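Local coordinates for coenzyme Q-binding protein COQ10 START domain-containing protein (Deinococcus radiodurans R1, PDB 3GGN) that is of unknown function but contains a START-like (Bet v 1-like) domain, related to COQ10 and polyketide cyclases, which probably binds a hydrophobic ligand such as a lipid or quinone, at residues S47-E52 with V60-E65; V10-P15 with T102-R107. All blocks are in the same frame, centred on the assembly; numbering follows the deposited sequence.

Interaction 1 of 2, residues S47-E52 with V60-E65; sequences SRWTVE and VSWEAE
S47-V51 and V60-A64 pair as antiparallel strands, their axes 4.6 Å apart at closest and their directions 152° apart, with S47/A64, W49/W62 and V51/V60 as hydrogen-bonded pairs and R48/E63 and T50/S61 as non-hydrogen-bonded ones. W49 N donates to W62 O at 2.8 Å. W49 and W62 carry the side-chain contact. CB of W49 sits over one face of W62, 3.9 Å from the centroid of the six-membered ring, a CH-pi contact displaced from the centre of that ring toward its CE2-CZ2 bond. CG of W62 lies between its backbone N and carbonyl carbon (chi1 65°), and the ring beyond it comes to lie against W49 CB. The two five-membered rings are near parallel, with planes 24° apart, but slid so far that they barely overlap. W49 NE1 donates to S47 OG on its own strand at 3.0 Å, close to the indole plane, which helps fix the rotation of the ring. Strands 46-52 and 59-70 form a beta hairpin within the curved antiparallel sheet of the START-like fold, and W77 stacks on W49 from a further strand. V51 CG2 reaches the edge of W62 at CZ3, 3.9 Å away. On the face that carries R48, T50, S61 and E63, R48 NH2 forms a salt bridge with E63 OE1 at 2.7 Å, the carboxylate oxygen lying near the guanidinium plane; E63 OE2 is taken by R46.

Interaction 2 of 2, residues V10-P15 with T102-R107; sequences VTIGKP and TEVVVR
V10-I12 pair antiparallel with T102-V104, joining the first strand, 4-12, to the last, 102-111, at one end of the sheet order, where 4-12 is an outermost strand within the chain. The evidence is four backbone bonds between V10 and V104 and between I12 and T102, the shortest being T102 N to I12 O at 2.7 Å. T11 and E103 form the non-hydrogen-bonded pair between them, with CA atoms 4.0 Å apart. Direct side-chain packing is thin: V10 CG1 lies 4.3 Å from V104 CB, and I12 CD1 comes within 4.4 Å of V104 CG2. On the face of V10, I12, T102 and V104, helices add apolar cover: F140 packs on I12, and L19 on T102 and V104. Past I12 the chain leaves the strand through an inverse gamma turn centred on G13, whose N donates to E145. T102, on the partner strand, reaches the chain just beyond this turn: with OG1 anti to its carbonyl carbon (chi1 -50°), the hydroxyl donates to K14 O at 2.7 Å, in the plane of that carbonyl. P15 stands at the N-cap position of helix 16-24, so this bond from a buried threonine probably helps hold the link between strand and helix.

Overall arrangement
Interactions 1 and 2 belong to the same antiparallel sheet but lie on opposite sides of the chain's centre, their centres about 25 Å apart and their nearest atoms about 9 Å apart. Interaction 1 joins neighbouring strands of a local hairpin; interaction 2 joins strands remote in sequence, and the hairpin is nested inside the loop it closes. Both are partly buried: interaction 1 has buried S47, W49, W62 and A64 and no exposed touching residue, while interaction 2 mixes buried I12, T102 and V104 with exposed T11 and P15. The larger, interaction 1, buries 580 Å² with aromatic packing and an ion pair on opposite faces. Interaction 2 buries 330 Å² and relies chiefly on backbone bonds, with helices 16-24 and 130-146 packing on V10, I12, T102 and V104.

Interaction 1 of 2, residues S47-E52 with V60-E65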
ATOM      1  N   SER B  47      10.125 -13.281  16.839  1.00 20.54           N
ATOM      2  CA  SER B  47      10.004 -13.147  15.398  1.00 19.84           C
ATOM      3  C   SER B  47      11.348 -12.753  14.789  1.00 19.07           C
ATOM      4  O   SER B  47      12.214 -12.227  15.476  1.00 17.97           O
ATOM      5  CB  SER B  47       8.933 -12.100  15.062  1.00 21.24           C
ATOM      6  OG  SER B  47       9.082 -10.929  15.854  1.00 21.68           O
ATOM      7  N   ARG B  48      11.517 -13.033  13.501  1.00 18.63           N
ATOM      8  CA  ARG B  48      12.736 -12.707  12.776  1.00 19.80           C
ATOM      9  C   ARG B  48      12.429 -11.571  11.816  1.00 19.30           C
ATOM     10  O   ARG B  48      11.524 -11.682  10.991  1.00 18.94           O
ATOM     11  CB  ARG B  48      13.217 -13.918  11.978  1.00 23.01           C
ATOM     12  CG  ARG B  48      14.479 -13.673  11.176  1.00 27.02           C
ATOM     13  CD  ARG B  48      15.483 -14.779  11.454  1.00 31.20           C
ATOM     14  NE  ARG B  48      15.741 -14.872  12.890  1.00 35.19           N
ATOM     15  CZ  ARG B  48      16.376 -15.880  13.479  1.00 36.49           C
ATOM     16  NH1 ARG B  48      16.823 -16.897  12.755  1.00 37.61           N
ATOM     17  NH2 ARG B  48      16.557 -15.871  14.795  1.00 35.83           N
ATOM     18  N   TRP B  49      13.182 -10.485  11.925  1.00 18.30           N
ATOM     19  CA  TRP B  49      12.984  -9.323  11.072  1.00 20.97           C
ATOM     20  C   TRP B  49      14.098  -9.221  10.024  1.00 23.07           C
ATOM     21  O   TRP B  49      15.220  -9.667  10.256  1.00 23.18           O
ATOM     22  CB  TRP B  49      12.952  -8.060  11.936  1.00 19.55           C
ATOM     23  CG  TRP B  49      11.784  -7.999  12.888  1.00 19.84           C
ATOM     24  CD1 TRP B  49      11.373  -8.977  13.747  1.00 18.32           C
ATOM     25  CD2 TRP B  49      10.882  -6.901  13.071  1.00 16.97           C
ATOM     26  NE1 TRP B  49      10.264  -8.557  14.452  1.00 18.17           N
ATOM     27  CE2 TRP B  49       9.944  -7.287  14.055  1.00 20.24           C
ATOM     28  CE3 TRP B  49      10.776  -5.627  12.501  1.00 19.09           C
ATOM     29  CZ2 TRP B  49       8.910  -6.444  14.478  1.00 18.91           C
ATOM     30  CZ3 TRP B  49       9.746  -4.787  12.923  1.00 15.98           C
ATOM     31  CH2 TRP B  49       8.827  -5.202  13.903  1.00 18.40           C
ATOM     32  N   THR B  50      13.778  -8.626   8.877  1.00 23.53           N
ATOM     33  CA  THR B  50      14.729  -8.472   7.783  1.00 23.84           C
ATOM     34  C   THR B  50      14.486  -7.182   7.000  1.00 25.39           C
ATOM     35  O   THR B  50      13.342  -6.811   6.745  1.00 23.12           O
ATOM     36  CB  THR B  50      14.616  -9.652   6.798  1.00 25.82           C
ATOM     37  OG1 THR B  50      14.694 -10.887   7.521  1.00 24.84           O
ATOM     38  CG2 THR B  50      15.739  -9.604   5.765  1.00 27.47           C
ATOM     39  N   VAL B  51      15.574  -6.510   6.625  1.00 26.31           N
ATOM     40  CA  VAL B  51      15.517  -5.274   5.847  1.00 30.14           C
ATOM     41  C   VAL B  51      16.518  -5.339   4.690  1.00 32.08           C
ATOM     42  O   VAL B  51      17.477  -6.097   4.738  1.00 31.56           O
ATOM     43  CB  VAL B  51      15.864  -4.036   6.697  1.00 30.41           C
ATOM     44  CG1 VAL B  51      14.770  -3.775   7.719  1.00 29.87           C
ATOM     45  CG2 VAL B  51      17.212  -4.245   7.380  1.00 31.95           C
ATOM     46  N   GLU B  52      16.287  -4.532   3.659  1.00 36.68           N
ATOM     47  CA  GLU B  52      17.162  -4.490   2.489  1.00 40.77           C
ATOM     48  C   GLU B  52      18.449  -3.706   2.728  1.00 41.40           C
ATOM     49  O   GLU B  52      18.426  -2.486   2.887  1.00 43.14           O
ATOM     50  CB  GLU B  52      16.409  -3.889   1.302  1.00 42.04           C
ATOM     51  CG  GLU B  52      15.475  -4.869   0.624  1.00 45.91           C
ATOM     52  CD  GLU B  52      16.227  -5.987  -0.067  1.00 47.24           C
ATOM     53  OE1 GLU B  52      16.942  -5.699  -1.051  1.00 48.72           O
ATOM     54  OE2 GLU B  52      16.113  -7.150   0.373  1.00 49.83           O
ATOM     55  N   VAL B  60      19.796  -7.721   5.752  1.00 38.94           N
ATOM     56  CA  VAL B  60      20.169  -7.858   7.156  1.00 35.01           C
ATOM     57  C   VAL B  60      18.959  -8.258   7.999  1.00 33.22           C
ATOM     58  O   VAL B  60      17.902  -7.632   7.918  1.00 31.51           O
ATOM     59  CB  VAL B  60      20.745  -6.537   7.705  1.00 34.98           C
ATOM     60  CG1 VAL B  60      21.061  -6.679   9.190  1.00 33.99           C
ATOM     61  CG2 VAL B  60      21.993  -6.158   6.925  1.00 34.42           C
ATOM     62  N   SER B  61      19.122  -9.300   8.808  1.00 30.48           N
ATOM     63  CA  SER B  61      18.040  -9.778   9.659  1.00 28.96           C
ATOM     64  C   SER B  61      18.483  -9.972  11.104  1.00 27.23           C
ATOM     65  O   SER B  61      19.668 -10.116  11.402  1.00 25.24           O
ATOM     66  CB  SER B  61      17.461 -11.091   9.110  1.00 28.61           C
ATOM     67  OG  SER B  61      18.305 -12.194   9.376  1.00 29.63           O
ATOM     68  N   TRP B  62      17.512  -9.960  12.005  1.00 25.09           N
ATOM     69  CA  TRP B  62      17.787 -10.132  13.420  1.00 23.93           C
ATOM     70  C   TRP B  62      16.538 -10.695  14.074  1.00 22.71           C
ATOM     71  O   TRP B  62      15.463 -10.699  13.478  1.00 22.54           O
ATOM     72  CB  TRP B  62      18.143  -8.785  14.055  1.00 26.14           C
ATOM     73  CG  TRP B  62      17.009  -7.810  14.044  1.00 28.80           C
ATOM     74  CD1 TRP B  62      16.042  -7.665  14.995  1.00 27.32           C
ATOM     75  CD2 TRP B  62      16.698  -6.870  13.009  1.00 30.39           C
ATOM     76  NE1 TRP B  62      15.148  -6.694  14.618  1.00 27.45           N
ATOM     77  CE2 TRP B  62      15.527  -6.189  13.403  1.00 29.81           C
ATOM     78  CE3 TRP B  62      17.298  -6.537  11.785  1.00 32.98           C
ATOM     79  CZ2 TRP B  62      14.937  -5.191  12.616  1.00 31.72           C
ATOM     80  CZ3 TRP B  62      16.711  -5.545  10.999  1.00 31.45           C
ATOM     81  CH2 TRP B  62      15.541  -4.884  11.422  1.00 33.03           C
ATOM     82  N   GLU B  63      16.689 -11.175  15.296  1.00 19.41           N
ATOM     83  CA  GLU B  63      15.571 -11.730  16.026  1.00 19.40           C
ATOM     84  C   GLU B  63      15.059 -10.663  16.987  1.00 18.59           C
ATOM     85  O   GLU B  63      15.843  -9.898  17.559  1.00 18.21           O
ATOM     86  CB  GLU B  63      16.022 -12.963  16.807  1.00 22.41           C
ATOM     87  CG  GLU B  63      14.889 -13.856  17.272  1.00 28.48           C
ATOM     88  CD  GLU B  63      15.392 -15.099  17.981  1.00 32.89           C
ATOM     89  OE1 GLU B  63      16.358 -15.718  17.479  1.00 33.59           O
ATOM     90  OE2 GLU B  63      14.818 -15.459  19.032  1.00 35.49           O
ATOM     91  N   ALA B  64      13.744 -10.607  17.155  1.00 17.83           N
ATOM     92  CA  ALA B  64      13.139  -9.647  18.068  1.00 18.89           C
ATOM     93  C   ALA B  64      12.058 -10.335  18.898  1.00 18.99           C
ATOM     94  O   ALA B  64      11.676 -11.474  18.620  1.00 20.05           O
ATOM     95  CB  ALA B  64      12.539  -8.491  17.287  1.00 20.15           C
ATOM     96  N   GLU B  65      11.572  -9.638  19.918  1.00 18.71           N
ATOM     97  CA  GLU B  65      10.525 -10.181  20.778  1.00 19.88           C
ATOM     98  C   GLU B  65       9.501  -9.101  21.128  1.00 19.10           C
ATOM     99  O   GLU B  65       9.843  -7.926  21.235  1.00 18.03           O
ATOM    100  CB  GLU B  65      11.142 -10.735  22.068  1.00 22.34           C
ATOM    101  CG  GLU B  65      11.410  -9.685  23.135  1.00 25.38           C
ATOM    102  CD  GLU B  65      12.089 -10.250  24.385  1.00 29.96           C
ATOM    103  OE1 GLU B  65      11.841 -11.427  24.739  1.00 28.75           O
ATOM    104  OE2 GLU B  65      12.867  -9.503  25.022  1.00 30.12           O
TER

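Interaction 2 of 2, residues V10-P15 with T102-R107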
ATOM      1  N   VAL B  10      -1.334   9.413  13.575  1.00 18.32           N
ATOM      2  CA  VAL B  10      -2.371   9.724  12.617  1.00 20.08           C
ATOM      3  C   VAL B  10      -3.669   9.316  13.287  1.00 20.90           C
ATOM      4  O   VAL B  10      -3.724   8.311  14.002  1.00 19.50           O
ATOM      5  CB  VAL B  10      -2.177   8.938  11.292  1.00 21.17           C
ATOM      6  CG1 VAL B  10      -2.525   7.481  11.489  1.00 21.74           C
ATOM      7  CG2 VAL B  10      -3.022   9.554  10.191  1.00 20.82           C
ATOM      8  N   THR B  11      -4.700  10.122  13.080  1.00 21.05           N
ATOM      9  CA  THR B  11      -6.000   9.846  13.658  1.00 21.53           C
ATOM     10  C   THR B  11      -6.833   9.199  12.571  1.00 20.63           C
ATOM     11  O   THR B  11      -6.891   9.698  11.448  1.00 17.68           O
ATOM     12  CB  THR B  11      -6.678  11.142  14.121  1.00 22.32           C
ATOM     13  OG1 THR B  11      -5.774  11.872  14.963  1.00 25.64           O
ATOM     14  CG2 THR B  11      -7.959  10.821  14.891  1.00 24.90           C
ATOM     15  N   ILE B  12      -7.475   8.089  12.910  1.00 21.53           N
ATOM     16  CA  ILE B  12      -8.286   7.365  11.951  1.00 21.73           C
ATOM     17  C   ILE B  12      -9.693   7.112  12.477  1.00 22.34           C
ATOM     18  O   ILE B  12      -9.877   6.698  13.622  1.00 22.38           O
ATOM     19  CB  ILE B  12      -7.608   6.035  11.594  1.00 23.17           C
ATOM     20  CG1 ILE B  12      -6.228   6.330  10.993  1.00 22.22           C
ATOM     21  CG2 ILE B  12      -8.481   5.238  10.639  1.00 22.05           C
ATOM     22  CD1 ILE B  12      -5.379   5.116  10.740  1.00 23.85           C
ATOM     23  N   GLY B  13     -10.684   7.364  11.628  1.00 22.99           N
ATOM     24  CA  GLY B  13     -12.068   7.171  12.029  1.00 23.46           C
ATOM     25  C   GLY B  13     -12.535   5.728  12.105  1.00 23.45           C
ATOM     26  O   GLY B  13     -13.568   5.376  11.537  1.00 24.76           O
ATOM     27  N   LYS B  14     -11.777   4.888  12.801  1.00 23.16           N
ATOM     28  CA  LYS B  14     -12.135   3.483  12.967  1.00 22.46           C
ATOM     29  C   LYS B  14     -11.865   3.040  14.408  1.00 23.04           C
ATOM     30  O   LYS B  14     -11.055   3.644  15.107  1.00 21.54           O
ATOM     31  CB  LYS B  14     -11.331   2.613  12.002  1.00 24.05           C
ATOM     32  CG  LYS B  14     -11.743   2.741  10.536  1.00 26.37           C
ATOM     33  CD  LYS B  14     -13.169   2.234  10.327  1.00 26.77           C
ATOM     34  CE  LYS B  14     -13.584   2.286   8.868  1.00 27.18           C
ATOM     35  NZ  LYS B  14     -15.048   2.014   8.707  1.00 27.51           N
ATOM     36  N   PRO B  15     -12.554   1.984  14.870  1.00 23.34           N
ATOM     37  CA  PRO B  15     -12.367   1.476  16.238  1.00 22.98           C
ATOM     38  C   PRO B  15     -10.938   0.975  16.485  1.00 21.63           C
ATOM     39  O   PRO B  15     -10.289   0.439  15.581  1.00 21.60           O
ATOM     40  CB  PRO B  15     -13.394   0.347  16.331  1.00 23.16           C
ATOM     41  CG  PRO B  15     -14.485   0.804  15.389  1.00 24.45           C
ATOM     42  CD  PRO B  15     -13.691   1.318  14.209  1.00 23.72           C
ATOM     43  N   THR B 102      -9.567   6.698  16.307  1.00 25.40           N
ATOM     44  CA  THR B 102      -8.434   6.283  17.112  1.00 23.18           C
ATOM     45  C   THR B 102      -7.168   6.942  16.607  1.00 22.75           C
ATOM     46  O   THR B 102      -6.954   7.042  15.400  1.00 21.15           O
ATOM     47  CB  THR B 102      -8.248   4.761  17.016  1.00 22.79           C
ATOM     48  OG1 THR B 102      -9.501   4.115  17.279  1.00 23.86           O
ATOM     49  CG2 THR B 102      -7.196   4.280  18.007  1.00 22.21           C
ATOM     50  N   GLU B 103      -6.334   7.414  17.524  1.00 22.20           N
ATOM     51  CA  GLU B 103      -5.082   8.017  17.110  1.00 23.05           C
ATOM     52  C   GLU B 103      -4.005   6.951  17.256  1.00 21.69           C
ATOM     53  O   GLU B 103      -3.726   6.477  18.361  1.00 22.15           O
ATOM     54  CB  GLU B 103      -4.737   9.235  17.969  1.00 24.47           C
ATOM     55  CG  GLU B 103      -3.367   9.821  17.643  1.00 28.68           C
ATOM     56  CD  GLU B 103      -3.054  11.074  18.443  1.00 33.68           C
ATOM     57  OE1 GLU B 103      -3.284  11.059  19.671  1.00 35.26           O
ATOM     58  OE2 GLU B 103      -2.574  12.068  17.846  1.00 34.68           O
ATOM     59  N   VAL B 104      -3.432   6.554  16.127  1.00 20.02           N
ATOM     60  CA  VAL B 104      -2.377   5.551  16.102  1.00 17.21           C
ATOM     61  C   VAL B 104      -1.052   6.283  16.243  1.00 19.28           C
ATOM     62  O   VAL B 104      -0.731   7.145  15.428  1.00 18.66           O
ATOM     63  CB  VAL B 104      -2.376   4.768  14.768  1.00 16.17           C
ATOM     64  CG1 VAL B 104      -1.199   3.806  14.725  1.00 15.00           C
ATOM     65  CG2 VAL B 104      -3.686   4.005  14.614  1.00 14.94           C
ATOM     66  N   VAL B 105      -0.289   5.949  17.279  1.00 17.61           N
ATOM     67  CA  VAL B 105       1.000   6.593  17.508  1.00 17.51           C
ATOM     68  C   VAL B 105       2.106   5.562  17.302  1.00 18.15           C
ATOM     69  O   VAL B 105       2.088   4.489  17.908  1.00 14.29           O
ATOM     70  CB  VAL B 105       1.073   7.182  18.947  1.00 15.51           C
ATOM     71  CG1 VAL B 105       2.385   7.920  19.154  1.00 16.45           C
ATOM     72  CG2 VAL B 105      -0.101   8.121  19.179  1.00 16.41           C
ATOM     73  N   VAL B 106       3.054   5.875  16.423  1.00 17.68           N
ATOM     74  CA  VAL B 106       4.145   4.953  16.130  1.00 18.03           C
ATOM     75  C   VAL B 106       5.491   5.566  16.484  1.00 18.53           C
ATOM     76  O   VAL B 106       5.775   6.704  16.112  1.00 16.28           O
ATOM     77  CB  VAL B 106       4.160   4.561  14.626  1.00 20.06           C
ATOM     78  CG1 VAL B 106       5.310   3.603  14.335  1.00 19.62           C
ATOM     79  CG2 VAL B 106       2.842   3.926  14.241  1.00 19.55           C
ATOM     80  N   ARG B 107       6.307   4.808  17.216  1.00 18.52           N
ATOM     81  CA  ARG B 107       7.639   5.247  17.610  1.00 18.40           C
ATOM     82  C   ARG B 107       8.638   4.130  17.307  1.00 19.42           C
ATOM     83  O   ARG B 107       8.531   3.026  17.854  1.00 17.20           O
ATOM     84  CB  ARG B 107       7.690   5.591  19.103  1.00 22.81           C
ATOM     85  CG  ARG B 107       9.049   6.134  19.536  1.00 27.39           C
ATOM     86  CD  ARG B 107       9.081   6.538  21.001  1.00 33.76           C
ATOM     87  NE  ARG B 107      10.359   7.158  21.351  1.00 39.21           N
ATOM     88  CZ  ARG B 107      10.663   7.614  22.563  1.00 41.11           C
ATOM     89  NH1 ARG B 107       9.782   7.525  23.550  1.00 43.03           N
ATOM     90  NH2 ARG B 107      11.849   8.159  22.789  1.00 42.29           N
TER